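PDB 3KPB: uncharacterized protein MJ0100 from Methanocaldococcus jannaschii, which probably makes homocysteine from aspartate semialdehyde and sulfide together with MJ0099, and carries a C-terminal CBS-domain pair, the part in this chain, that binds S-adenosylmethionine and S-methyl-5'-thioadenosine. Local coordinates for residues A[34-39]-A[106-111]. Numbering follows the deposited sequence.
Sequences HLPIVD and VGIVTS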
loop_
_atom_site.group_PDB
_atom_site.type_symbol
_atom_site.label_atom_id
_atom_site.label_comp_id
_atom_site.label_asym_id
_atom_site.label_seq_id
_atom_site.Cartn_x
_atom_site.Cartn_y
_atom_site.Cartn_z
ATOM N N HIS A 34 1.273 -1.269 8.762
ATOM C CA HIS A 34 1.848 -0.165 9.520
ATOM C C HIS A 34 2.668 -0.729 10.649
ATOM O O HIS A 34 2.161 -1.494 11.472
ATOM C CB HIS A 34 0.758 0.723 10.097
ATOM C CG HIS A 34 -0.169 1.272 9.070
ATOM N ND1 HIS A 34 -1.351 0.651 8.734
ATOM C CD2 HIS A 34 -0.081 2.372 8.287
ATOM C CE1 HIS A 34 -1.958 1.351 7.793
ATOM N NE2 HIS A 34 -1.209 2.400 7.505
ATOM N N LEU A 35 3.939 -0.354 10.682
ATOM C CA LEU A 35 4.860 -0.842 11.686
ATOM C C LEU A 35 5.599 0.342 12.312
ATOM O O LEU A 35 6.549 0.864 11.727
ATOM C CB LEU A 35 5.839 -1.830 11.042
ATOM C CG LEU A 35 6.866 -2.490 11.963
ATOM C CD1 LEU A 35 6.175 -3.345 13.028
ATOM C CD2 LEU A 35 7.864 -3.313 11.152
ATOM N N PRO A 36 5.135 0.802 13.488
ATOM C CA PRO A 36 5.858 1.844 14.223
ATOM C C PRO A 36 7.245 1.343 14.609
ATOM O O PRO A 36 7.397 0.182 15.009
ATOM C CB PRO A 36 5.004 2.059 15.477
ATOM C CG PRO A 36 3.648 1.527 15.130
ATOM C CD PRO A 36 3.850 0.448 14.119
ATOM N N ILE A 37 8.242 2.211 14.458
ATOM C CA ILE A 37 9.616 1.870 14.799
ATOM C C ILE A 37 9.972 2.572 16.103
ATOM O O ILE A 37 9.725 3.771 16.259
ATOM C CB ILE A 37 10.604 2.260 13.672
ATOM C CG1 ILE A 37 10.179 1.638 12.328
ATOM C CG2 ILE A 37 12.038 1.879 14.060
ATOM C CD1 ILE A 37 10.013 0.110 12.335
ATOM N N VAL A 38 10.517 1.812 17.045
ATOM C CA VAL A 38 10.860 2.356 18.353
ATOM C C VAL A 38 12.351 2.196 18.605
ATOM O O VAL A 38 13.000 1.319 18.013
ATOM C CB VAL A 38 10.042 1.704 19.494
ATOM C CG1 VAL A 38 8.565 2.050 19.356
ATOM C CG2 VAL A 38 10.257 0.183 19.543
ATOM N N ASP A 39 12.895 3.057 19.464
ATOM C CA ASP A 39 14.289 2.920 19.855
ATOM C C ASP A 39 14.445 1.865 20.947
ATOM O O ASP A 39 13.469 1.215 21.344
ATOM C CB ASP A 39 14.933 4.270 20.229
ATOM C CG ASP A 39 14.259 4.964 21.409
ATOM O OD1 ASP A 39 13.662 4.296 22.284
ATOM O OD2 ASP A 39 14.353 6.210 21.466
ATOM N N VAL A 106 1.412 2.880 22.309
ATOM C CA VAL A 106 0.413 2.108 23.052
ATOM C C VAL A 106 -0.499 1.293 22.130
ATOM O O VAL A 106 -1.184 0.367 22.578
ATOM C CB VAL A 106 -0.412 2.988 24.038
ATOM C CG1 VAL A 106 0.488 3.535 25.149
ATOM C CG2 VAL A 106 -1.119 4.115 23.305
ATOM N N GLY A 107 -0.506 1.649 20.847
ATOM C CA GLY A 107 -1.277 0.920 19.849
ATOM C C GLY A 107 -1.216 1.590 18.495
ATOM O O GLY A 107 -0.378 2.466 18.260
ATOM N N ILE A 108 -2.105 1.168 17.602
ATOM C CA ILE A 108 -2.245 1.793 16.295
ATOM C C ILE A 108 -3.712 1.792 15.879
ATOM O O ILE A 108 -4.456 0.850 16.176
ATOM C CB ILE A 108 -1.343 1.125 15.220
ATOM C CG1 ILE A 108 -1.422 1.895 13.896
ATOM C CG2 ILE A 108 -1.713 -0.351 15.028
ATOM C CD1 ILE A 108 -0.163 1.830 13.071
ATOM N N VAL A 109 -4.116 2.872 15.218
ATOM C CA VAL A 109 -5.465 3.025 14.688
ATOM C C VAL A 109 -5.419 3.100 13.161
ATOM O O VAL A 109 -4.672 3.897 12.594
ATOM C CB VAL A 109 -6.157 4.286 15.272
ATOM C CG1 VAL A 109 -7.461 4.586 14.548
ATOM C CG2 VAL A 109 -6.424 4.099 16.758
ATOM N N THR A 110 -6.222 2.269 12.505
ATOM C CA THR A 110 -6.298 2.279 11.050
ATOM C C THR A 110 -7.620 2.864 10.549
ATOM O O THR A 110 -8.574 3.026 11.319
ATOM C CB THR A 110 -6.074 0.868 10.451
ATOM O OG1 THR A 110 -7.201 0.033 10.741
ATOM C CG2 THR A 110 -4.806 0.227 11.018
ATOM N N SER A 111 -7.651 3.173 9.253
ATOM C CA SER A 111 -8.835 3.689 8.566
ATOM C C SER A 111 -9.896 2.608 8.377
ATOM O O SER A 111 -11.023 2.909 7.975
ATOM C CB SER A 111 -8.444 4.277 7.207
ATOM O OG SER A 111 -7.866 3.290 6.368
#
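A first torsion of -175° carries CG1 of Ile108 opposite its backbone N and, with the chain roughly extended beyond (chi2 150°), CD1 leaves strand 105-110 towards His34, whose CG lies anti to its own carbonyl carbon (chi1 -57°), the ring swinging towards Thr110. This is the face-to-face packing of two sheets in a CBS domain pair (Bateman module), one sheet from each repeat. Ile108 CD1 meets His34 CB, modelled at 3.3 Å, a distance short enough to be doubtful, and stands 4.0 Å from His34 CG, the side chains crossing at about a right angle. Beta-branched isoleucine favours the extended backbone, and its CD1 adds reach towards the other sheet. Pro36, rigid and apolar, widens the apolar patch, its CG 4.3 Å from Ile108 CD1; it also touches Pro97 of strand 95-99, in the second repeat. Histidine adds a polar end: NE2 hydrogen-bonds Ser94 OG, tying repeat one to a residue that binds S-adenosylmethionine. His34 and Thr110 bind S-methyl-5'-thioadenosine, and the His34 side chain is about 4 Å from the bound S-adenosylmethionine, so the contact adjoins the nucleoside sites. Thr110 OG1 accepts a weak hydrogen bond from Glu112 N, capping helix 111-118, while its methyl CG2 approaches His34 ND1 at 4.2 Å.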